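Local coordinates for putative GGDEF domain protein (Pseudomonas aeruginosa, PDB 7E6G) that probably synthesises the second messenger cyclic di-GMP from two molecules of GTP, using magnesium in its diguanylate cyclase (GGDEF) domain, at residues N123-S126 with G130-Y133; D139-K144 with S253-C258; E7-I12 with R32-S37. One frame throughout, in Å; residues are numbered along the deposited sequence.

Interaction 1: residues N123-S126 with G130-Y133; sequences NERS and GQSY
Tyr133 reaches back from the loop to the helix that precedes it, and its hydroxyl donates to the side-chain oxygen of Asn123 (OH to OD1 2.9 Å). The setting is a helix-loop-strand connection of the GGDEF domain: helix 112-128 ends, the chain turns at Gly130, and 131-133 lead into strand 134-140, the central strand of the sheet. The tyrosine oxygen lies nearly along the C=O axis of the Asn123 amide, while OD1 sits at the edge of the phenol ring, whose plane is turned 41° from the amide. Tyr133 CG lies between the backbone N and the carbonyl carbon (chi1 57°), which carries the hydroxyl end of the ring toward the helix.

One turn further along, Ser126 OG lies between two carbonyls, Gln131 O and Glu122 O, and its single proton must be shared between them or go to one at a time. The 2.5 Å from OG to Gln131 O, tilted out of that carbonyl plane, is too short to read closely at this resolution. Arg125 and Gln131 meet by their side chains: Arg125 CD lies 3.3 Å from Gln131 OE1, which approaches the edge of the guanidinium group, the two flat groups being turned 70° from each other.

Further out, His230 stacks on the Tyr133 ring and shares backbone hydrogen bonds with this residue, and Tyr236 of helix 236-252 touches both Asn123 and Tyr133. These neighbours tie the connection to the loop after strand 223-229 and to helix 236-252. At the turn itself Gly130 is the first residue beyond the helix to leave helical angles, with positive phi, and the backbone bond there is weak: Gly130 N lies 3.2 Å from Ser126 O.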
loop_
_atom_site.group_PDB
_atom_site.type_symbol
_atom_site.label_atom_id
_atom_site.label_comp_id
_atom_site.label_asym_id
_atom_site.label_seq_id
_atom_site.Cartn_x
_atom_site.Cartn_y
_atom_site.Cartn_z
ATOM N N ASN A 123 18.021 38.196 6.975
ATOM C CA ASN A 123 18.398 38.979 8.055
ATOM C C ASN A 123 18.614 38.138 9.168
ATOM O O ASN A 123 19.406 38.482 9.891
ATOM C CB ASN A 123 17.353 39.886 8.524
ATOM C CG ASN A 123 17.684 41.262 8.335
ATOM O OD1 ASN A 123 18.105 41.564 7.422
ATOM N ND2 ASN A 123 17.444 42.056 9.190
ATOM N N GLU A 124 17.796 37.132 9.418
ATOM C CA GLU A 124 18.024 36.190 10.511
ATOM C C GLU A 124 19.325 35.403 10.315
ATOM O O GLU A 124 20.120 35.258 11.258
ATOM C CB GLU A 124 16.812 35.266 10.669
ATOM C CG GLU A 124 15.641 35.929 11.429
ATOM C CD GLU A 124 14.276 35.300 11.128
ATOM O OE1 GLU A 124 13.236 35.947 11.417
ATOM O OE2 GLU A 124 14.242 34.159 10.613
ATOM N N ARG A 125 19.630 34.991 9.155
ATOM C CA ARG A 125 20.820 34.288 8.915
ATOM C C ARG A 125 22.007 35.104 9.178
ATOM O O ARG A 125 23.005 34.612 9.411
ATOM C CB ARG A 125 20.810 33.851 7.499
ATOM C CG ARG A 125 21.735 32.762 7.109
ATOM C CD ARG A 125 21.669 32.599 5.628
ATOM N NE ARG A 125 21.645 31.220 5.217
ATOM C CZ ARG A 125 20.564 30.496 4.961
ATOM N NH1 ARG A 125 20.685 29.216 4.648
ATOM N NH2 ARG A 125 19.368 31.001 5.039
ATOM N N SER A 126 21.936 36.368 8.950
ATOM C CA SER A 126 23.000 37.289 9.200
ATOM C C SER A 126 23.329 37.494 10.574
ATOM O O SER A 126 24.374 37.864 10.882
ATOM C CB SER A 126 22.705 38.589 8.589
ATOM O OG SER A 126 22.895 38.460 7.234
ATOM N N GLY A 130 26.471 35.475 10.905
ATOM C CA GLY A 130 27.294 36.572 10.538
ATOM C C GLY A 130 27.597 36.897 9.117
ATOM O O GLY A 130 28.270 37.784 8.850
ATOM N N GLN A 131 26.923 36.235 8.239
ATOM C CA GLN A 131 27.050 36.346 6.841
ATOM C C GLN A 131 26.006 37.314 6.300
ATOM O O GLN A 131 24.840 37.052 6.442
ATOM C CB GLN A 131 26.809 34.930 6.309
ATOM C CG GLN A 131 25.885 34.038 7.129
ATOM C CD GLN A 131 25.352 32.847 6.392
ATOM O OE1 GLN A 131 24.914 32.966 5.275
ATOM N NE2 GLN A 131 25.323 31.705 7.034
ATOM N N SER A 132 26.410 38.408 5.699
ATOM C CA SER A 132 25.491 39.307 5.187
ATOM C C SER A 132 25.222 39.193 3.762
ATOM O O SER A 132 25.716 38.420 3.103
ATOM C CB SER A 132 25.801 40.680 5.589
ATOM O OG SER A 132 26.878 41.110 4.891
ATOM N N TYR A 133 24.232 39.897 3.355
ATOM C CA TYR A 133 23.840 39.937 1.955
ATOM C C TYR A 133 24.016 41.354 1.427
ATOM O O TYR A 133 24.179 42.313 2.190
ATOM C CB TYR A 133 22.388 39.483 1.762
ATOM C CG TYR A 133 21.415 40.304 2.566
ATOM C CD1 TYR A 133 21.071 39.934 3.862
ATOM C CD2 TYR A 133 20.887 41.484 2.053
ATOM C CE1 TYR A 133 20.197 40.694 4.617
ATOM C CE2 TYR A 133 19.994 42.250 2.783
ATOM C CZ TYR A 133 19.658 41.850 4.076
ATOM O OH TYR A 133 18.788 42.618 4.810
#

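Interaction 2: residues D139-K144 with S253-C258; sequences DVDFFK and SGRDKC. With MG (magnesium ion), chain G; G2P (phosphomethylphosphonic acid guanylate ester), chain H.
Asp141 and Arg255 meet beside the C-terminal part of strand 134-140, where the active site holds the GTP analogue and a magnesium ion. Asp141 OD2 accepts the backbone N-H of Asp256 (3.0 Å, 161° at the hydrogen), met from above the carboxylate plane. CG of Asp141 stands anti to the carbonyl carbon, which turns the carboxylate toward loop 253-257; OD1 pairs with Lys251 and Ser224 and OD2 also with Thr222, so each oxygen has two partners.

Arg255 runs extended from CG to NE, passing the carboxylate with its CB and CG and laying CD against Phe142, with CZ of the ring 3.5 Å away. NE comes over one face of that ring, the guanidinium lying only 26° from parallel to it. From this position Arg255 grips the gamma phosphate at two oxygens, NE to O2G at 3.2 Å and NH2 to O3G at 3.1 Å. Phe142, the N-cap residue, donates its own N to O2G (2.8 Å), so its backbone holds the phosphate while its ring packs against the arginine that binds the same group. The ring edge of Phe143 lies beside ribose O4' and guanine N3.

The magnesium ion is bound by Asp139 OD1, Val140 O, O3B and O2A of the analogue, and Glu182. Asp139 OD2 forms a salt bridge with Arg213 of the second subunit. In the fold, strand 134-140 delivers two of the metal ligands, Asp139 and Val140, helix 143-150 begins at the phosphates, helix 152-168 packs against Phe143, and loop 253-257 joins helix 236-252 to strand 258-260, outermost in this chain, beside strand 223-229.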
loop_
_atom_site.group_PDB
_atom_site.type_symbol
_atom_site.label_atom_id
_atom_site.label_comp_id
_atom_site.label_asym_id
_atom_site.label_seq_id
_atom_site.Cartn_x
_atom_site.Cartn_y
_atom_site.Cartn_z
ATOM N N ASP A 139 16.261 50.799 -11.181
ATOM C CA ASP A 139 15.095 51.536 -11.664
ATOM C C ASP A 139 15.369 51.952 -13.100
ATOM O O ASP A 139 16.408 52.558 -13.378
ATOM C CB ASP A 139 14.811 52.765 -10.786
ATOM C CG ASP A 139 13.618 53.598 -11.272
ATOM O OD1 ASP A 139 13.584 54.017 -12.453
ATOM O OD2 ASP A 139 12.712 53.872 -10.449
ATOM N N VAL A 140 14.428 51.651 -14.000
ATOM C CA VAL A 140 14.636 51.893 -15.424
ATOM C C VAL A 140 14.609 53.392 -15.720
ATOM O O VAL A 140 13.728 54.132 -15.255
ATOM C CB VAL A 140 13.590 51.131 -16.253
ATOM C CG1 VAL A 140 13.803 51.380 -17.748
ATOM C CG2 VAL A 140 13.680 49.646 -15.954
ATOM N N ASP A 141 15.588 53.850 -16.498
ATOM C CA ASP A 141 15.681 55.262 -16.850
ATOM C C ASP A 141 14.772 55.573 -18.035
ATOM O O ASP A 141 14.810 54.872 -19.052
ATOM C CB ASP A 141 17.122 55.636 -17.190
ATOM C CG ASP A 141 18.081 55.402 -16.043
ATOM O OD1 ASP A 141 17.713 55.629 -14.880
ATOM O OD2 ASP A 141 19.236 55.014 -16.300
ATOM N N PHE A 142 13.949 56.620 -17.893
ATOM C CA PHE A 142 13.123 57.157 -18.979
ATOM C C PHE A 142 12.151 56.117 -19.539
ATOM O O PHE A 142 11.820 56.134 -20.729
ATOM C CB PHE A 142 13.996 57.742 -20.098
ATOM C CG PHE A 142 14.954 58.815 -19.628
ATOM C CD1 PHE A 142 14.482 59.980 -19.026
ATOM C CD2 PHE A 142 16.322 58.661 -19.788
ATOM C CE1 PHE A 142 15.355 60.969 -18.596
ATOM C CE2 PHE A 142 17.199 59.650 -19.362
ATOM C CZ PHE A 142 16.712 60.804 -18.764
ATOM N N PHE A 143 11.683 55.203 -18.688
ATOM C CA PHE A 143 10.742 54.184 -19.138
ATOM C C PHE A 143 9.469 54.793 -19.717
ATOM O O PHE A 143 8.870 54.230 -20.647
ATOM C CB PHE A 143 10.404 53.244 -17.985
ATOM C CG PHE A 143 9.765 51.972 -18.430
ATOM C CD1 PHE A 143 10.380 51.180 -19.397
ATOM C CD2 PHE A 143 8.546 51.565 -17.895
ATOM C CE1 PHE A 143 9.787 50.017 -19.832
ATOM C CE2 PHE A 143 7.948 50.393 -18.312
ATOM C CZ PHE A 143 8.567 49.613 -19.290
ATOM N N LYS A 144 9.051 55.854 -19.250
ATOM C CA LYS A 144 7.947 56.474 -19.699
ATOM C C LYS A 144 8.083 56.822 -21.150
ATOM O O LYS A 144 7.142 56.814 -21.749
ATOM C CB LYS A 144 7.902 57.613 -18.843
ATOM C CG LYS A 144 6.673 58.334 -18.810
ATOM C CD LYS A 144 6.571 58.896 -17.480
ATOM C CE LYS A 144 5.467 59.897 -17.477
ATOM N NZ LYS A 144 4.926 60.015 -16.096
ATOM N N SER A 253 22.180 62.130 -9.881
ATOM C CA SER A 253 23.516 62.357 -10.414
ATOM C C SER A 253 23.638 62.018 -11.895
ATOM O O SER A 253 24.756 61.935 -12.405
ATOM C CB SER A 253 24.543 61.556 -9.603
ATOM O OG SER A 253 24.681 60.227 -10.077
ATOM N N GLY A 254 22.527 61.791 -12.592
ATOM C CA GLY A 254 22.588 61.696 -14.038
ATOM C C GLY A 254 22.220 60.408 -14.762
ATOM O O GLY A 254 22.312 60.369 -15.993
ATOM N N ARG A 255 21.832 59.352 -14.049
ATOM C CA ARG A 255 21.312 58.140 -14.696
ATOM C C ARG A 255 22.358 57.301 -15.438
ATOM O O ARG A 255 23.468 57.763 -15.702
ATOM C CB ARG A 255 20.155 58.507 -15.633
ATOM C CG ARG A 255 19.023 59.174 -14.852
ATOM C CD ARG A 255 17.797 59.470 -15.697
ATOM N NE ARG A 255 16.614 59.759 -14.876
ATOM C CZ ARG A 255 16.352 60.933 -14.292
ATOM N NH1 ARG A 255 17.207 61.954 -14.410
ATOM N NH2 ARG A 255 15.233 61.078 -13.582
ATOM N N ASP A 256 22.014 56.047 -15.751
ATOM C CA ASP A 256 23.000 55.023 -16.109
ATOM C C ASP A 256 24.142 54.993 -15.098
ATOM O O ASP A 256 25.288 54.699 -15.440
ATOM C CB ASP A 256 23.542 55.225 -17.526
ATOM C CG ASP A 256 24.116 53.939 -18.144
ATOM O OD1 ASP A 256 24.055 52.850 -17.498
ATOM O OD2 ASP A 256 24.628 54.042 -19.297
ATOM N N LYS A 257 23.827 55.296 -13.841
ATOM C CA LYS A 257 24.794 55.358 -12.758
ATOM C C LYS A 257 24.469 54.274 -11.741
ATOM O O LYS A 257 23.351 53.756 -11.686
ATOM C CB LYS A 257 24.785 56.733 -12.065
ATOM C CG LYS A 257 25.985 57.597 -12.365
ATOM C CD LYS A 257 25.782 58.401 -13.643
ATOM C CE LYS A 257 27.096 58.982 -14.178
ATOM N NZ LYS A 257 27.786 59.853 -13.162
ATOM N N CYS A 258 25.460 53.953 -10.917
ATOM C CA CYS A 258 25.301 52.946 -9.872
ATOM C C CYS A 258 26.075 53.438 -8.657
ATOM O O CYS A 258 27.310 53.404 -8.653
ATOM C CB CYS A 258 25.801 51.591 -10.343
ATOM S SG CYS A 258 25.909 50.373 -9.039
HETATM MG MG MG G . 12.010 54.923 -13.964
HETATM P PG G2P H . 13.198 58.051 -14.460
HETATM O O1G G2P H . 13.666 57.201 -13.582
HETATM O O2G G2P H . 13.942 58.134 -15.523
HETATM O O3G G2P H . 12.824 59.231 -13.966
HETATM O O3B G2P H . 11.897 57.326 -14.809
HETATM P PB G2P H . 10.693 57.359 -15.816
HETATM O O1B G2P H . 10.775 56.172 -16.336
HETATM O O2B G2P H . 10.678 58.374 -16.674
HETATM C C3A G2P H . 9.174 57.527 -15.004
HETATM P PA G2P H . 8.695 56.696 -13.675
HETATM O O1A G2P H . 8.483 57.977 -13.177
HETATM O O2A G2P H . 9.965 56.025 -13.592
HETATM O "O5'" G2P H . 7.684 56.179 -14.631
HETATM C "C5'" G2P H . 7.704 54.858 -15.157
HETATM C "C4'" G2P H . 6.453 54.523 -15.906
HETATM O "O4'" G2P H . 6.310 53.250 -15.617
HETATM C "C3'" G2P H . 5.311 55.029 -15.202
HETATM O "O3'" G2P H . 4.704 55.947 -16.023
HETATM C "C2'" G2P H . 4.520 53.795 -15.022
HETATM O "O2'" G2P H . 3.175 53.909 -15.232
HETATM C "C1'" G2P H . 5.087 52.955 -16.014
HETATM N N9 G2P H . 4.827 51.587 -15.768
HETATM C C8 G2P H . 4.684 51.174 -14.554
HETATM N N7 G2P H . 4.452 49.901 -14.531
HETATM C C5 G2P H . 4.455 49.476 -15.718
HETATM C C6 G2P H . 4.293 48.275 -16.211
HETATM O O6 G2P H . 4.080 47.306 -15.557
HETATM N N1 G2P H . 4.365 48.104 -17.569
HETATM C C2 G2P H . 4.585 49.182 -18.342
HETATM N N2 G2P H . 4.654 49.003 -19.554
HETATM N N3 G2P H . 4.732 50.375 -17.789
HETATM C C4 G2P H . 4.697 50.528 -16.492
#

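Interaction 3: residues E7-I12 with R32-S37; sequences ELDAWI and RLRQQS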
loop_
_atom_site.group_PDB
_atom_site.type_symbol
_atom_site.label_atom_id
_atom_site.label_comp_id
_atom_site.label_asym_id
_atom_site.label_seq_id
_atom_site.Cartn_x
_atom_site.Cartn_y
_atom_site.Cartn_z
ATOM N N GLU A 7 -3.614 -59.663 -17.538
ATOM C CA GLU A 7 -3.082 -60.887 -18.140
ATOM C C GLU A 7 -3.216 -62.070 -17.188
ATOM O O GLU A 7 -3.579 -63.184 -17.596
ATOM C CB GLU A 7 -1.616 -60.690 -18.531
ATOM C CG GLU A 7 -1.399 -59.837 -19.781
ATOM C CD GLU A 7 -1.109 -60.665 -21.040
ATOM O OE1 GLU A 7 -1.542 -60.246 -22.141
ATOM O OE2 GLU A 7 -0.453 -61.730 -20.930
ATOM N N LEU A 8 -2.977 -61.826 -15.900
ATOM C CA LEU A 8 -3.008 -62.887 -14.906
ATOM C C LEU A 8 -4.432 -63.320 -14.618
ATOM O O LEU A 8 -4.716 -64.522 -14.526
ATOM C CB LEU A 8 -2.325 -62.419 -13.622
ATOM C CG LEU A 8 -2.274 -63.462 -12.502
ATOM C CD1 LEU A 8 -1.325 -64.579 -12.887
ATOM C CD2 LEU A 8 -1.883 -62.828 -11.169
ATOM N N ASP A 9 -5.340 -62.359 -14.439
ATOM C CA ASP A 9 -6.721 -62.733 -14.169
ATOM C C ASP A 9 -7.309 -63.489 -15.342
ATOM O O ASP A 9 -8.117 -64.404 -15.148
ATOM C CB ASP A 9 -7.556 -61.496 -13.840
ATOM C CG ASP A 9 -8.728 -61.819 -12.945
ATOM O OD1 ASP A 9 -8.546 -62.625 -12.003
ATOM O OD2 ASP A 9 -9.831 -61.283 -13.195
ATOM N N ALA A 10 -6.867 -63.155 -16.559
ATOM C CA ALA A 10 -7.305 -63.866 -17.753
ATOM C C ALA A 10 -6.777 -65.294 -17.763
ATOM O O ALA A 10 -7.536 -66.247 -18.007
ATOM C CB ALA A 10 -6.849 -63.109 -19.002
ATOM N N TRP A 11 -5.467 -65.460 -17.521
ATOM C CA TRP A 11 -4.886 -66.800 -17.424
ATOM C C TRP A 11 -5.614 -67.642 -16.380
ATOM O O TRP A 11 -5.935 -68.813 -16.617
ATOM C CB TRP A 11 -3.399 -66.695 -17.096
ATOM C CG TRP A 11 -2.737 -68.038 -16.986
ATOM C CD1 TRP A 11 -2.793 -69.054 -17.897
ATOM C CD2 TRP A 11 -1.942 -68.527 -15.890
ATOM N NE1 TRP A 11 -2.073 -70.135 -17.447
ATOM C CE2 TRP A 11 -1.548 -69.842 -16.216
ATOM C CE3 TRP A 11 -1.528 -67.981 -14.669
ATOM C CZ2 TRP A 11 -0.754 -70.619 -15.367
ATOM C CZ3 TRP A 11 -0.733 -68.754 -13.824
ATOM C CH2 TRP A 11 -0.358 -70.056 -14.176
ATOM N N ILE A 12 -5.913 -67.042 -15.231
ATOM C CA ILE A 12 -6.635 -67.735 -14.173
ATOM C C ILE A 12 -8.041 -68.095 -14.627
ATOM O O ILE A 12 -8.553 -69.177 -14.305
ATOM C CB ILE A 12 -6.653 -66.863 -12.909
ATOM C CG1 ILE A 12 -5.300 -66.936 -12.218
ATOM C CG2 ILE A 12 -7.743 -67.308 -11.963
ATOM C CD1 ILE A 12 -4.945 -65.677 -11.533
ATOM N N ARG A 32 -11.405 -69.237 -4.951
ATOM C CA ARG A 32 -11.587 -68.439 -3.746
ATOM C C ARG A 32 -10.538 -67.345 -3.656
ATOM O O ARG A 32 -10.853 -66.197 -3.329
ATOM C CB ARG A 32 -11.546 -69.333 -2.511
ATOM C CG ARG A 32 -12.757 -70.205 -2.411
ATOM C CD ARG A 32 -12.647 -71.188 -1.282
ATOM N NE ARG A 32 -12.593 -70.511 -0.000
ATOM C CZ ARG A 32 -12.763 -71.123 1.160
ATOM N NH1 ARG A 32 -12.997 -72.432 1.190
ATOM N NH2 ARG A 32 -12.691 -70.423 2.284
ATOM N N LEU A 33 -9.296 -67.663 -3.997
ATOM C CA LEU A 33 -8.254 -66.664 -3.830
ATOM C C LEU A 33 -8.323 -65.594 -4.915
ATOM O O LEU A 33 -8.072 -64.416 -4.640
ATOM C CB LEU A 33 -6.885 -67.327 -3.771
ATOM C CG LEU A 33 -5.771 -66.324 -3.503
ATOM C CD1 LEU A 33 -5.520 -66.183 -2.023
ATOM C CD2 LEU A 33 -4.566 -66.866 -4.162
ATOM N N ARG A 34 -8.681 -65.964 -6.146
ATOM C CA ARG A 34 -8.888 -64.939 -7.169
ATOM C C ARG A 34 -9.995 -63.973 -6.752
ATOM O O ARG A 34 -9.864 -62.744 -6.889
ATOM C CB ARG A 34 -9.227 -65.594 -8.505
ATOM C CG ARG A 34 -9.462 -64.591 -9.618
ATOM C CD ARG A 34 -10.895 -64.629 -10.097
ATOM N NE ARG A 34 -10.960 -64.612 -11.555
ATOM C CZ ARG A 34 -11.680 -65.456 -12.287
ATOM N NH1 ARG A 34 -12.428 -66.390 -11.713
ATOM N NH2 ARG A 34 -11.657 -65.354 -13.604
ATOM N N GLN A 35 -11.088 -64.517 -6.224
ATOM C CA GLN A 35 -12.140 -63.676 -5.672
ATOM C C GLN A 35 -11.601 -62.742 -4.573
ATOM O O GLN A 35 -11.889 -61.529 -4.560
ATOM C CB GLN A 35 -13.232 -64.585 -5.150
ATOM C CG GLN A 35 -14.604 -64.002 -5.102
ATOM C CD GLN A 35 -15.456 -64.854 -4.171
ATOM O OE1 GLN A 35 -16.687 -64.871 -4.280
ATOM N NE2 GLN A 35 -14.776 -65.671 -3.351
ATOM N N GLN A 36 -10.799 -63.288 -3.648
ATOM C CA GLN A 36 -10.275 -62.469 -2.558
ATOM C C GLN A 36 -9.411 -61.337 -3.094
ATOM O O GLN A 36 -9.438 -60.213 -2.574
ATOM C CB GLN A 36 -9.480 -63.337 -1.590
ATOM C CG GLN A 36 -8.679 -62.545 -0.558
ATOM C CD GLN A 36 -8.191 -63.411 0.579
ATOM O OE1 GLN A 36 -8.992 -63.924 1.353
ATOM N NE2 GLN A 36 -6.881 -63.615 0.663
ATOM N N SER A 37 -8.645 -61.615 -4.144
ATOM C CA SER A 37 -7.787 -60.584 -4.704
ATOM C C SER A 37 -8.616 -59.484 -5.341
ATOM O O SER A 37 -8.264 -58.304 -5.247
ATOM C CB SER A 37 -6.835 -61.199 -5.718
ATOM O OG SER A 37 -6.133 -62.274 -5.131
#
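Asp9 and Arg34 join the two arms of an antiparallel helical hairpin, in which the short helix 3-17 lies against the start of the long helix 27-102. The polar part is a salt bridge: Arg34 NE donates to Asp9 OD1 at 3.2 Å, with 146° at the hydrogen. The oxygen is approached on its syn side but well out of the carboxylate plane, while it lies close to the plane of the guanidinium; the two flat groups are turned 71° apart. Bends at chi2 and chi3 bring the arginine chain round so that NE faces the aspartate, and its NH2 goes on to a salt bridge with Asp13, one turn further along the short helix.

The packing part is supplied by Ile12, whose CG2 methyl lies above one face of the guanidinium, offset toward the rim, and against Arg34 CG (4.0 Å). Leu30 of the long helix also touches Ile12.

Between subunits, Leu33 packs on Leu33 of the second subunit, and Gln36 NE2 bonds to Asp9 OD1 of that subunit. Within the long helix, Ser37 OG hydrogen-bonds to Leu33 O at 2.9 Å, reaching it from the face opposite to Ser37 N.

How the interactions relate
The three contacts illustrate how one chain separates an elongated helical part from a compact catalytic domain. Interaction 3 lies at the far end, its centre about 123 Å from that of interaction 2, and the long helix 27-102 spans most of the distance. Interactions 1 and 2 both belong to the GGDEF domain, with centres about 30 Å apart and nearest atoms about 14 Å apart; strand 134-140 connects them, leaving the turn of interaction 1 and ending at the magnesium ion and nucleotide of interaction 2. Only interaction 2 touches the ligand; the other two join parts of the fold away from it. Interactions 2 and 3 both have partners in the second subunit.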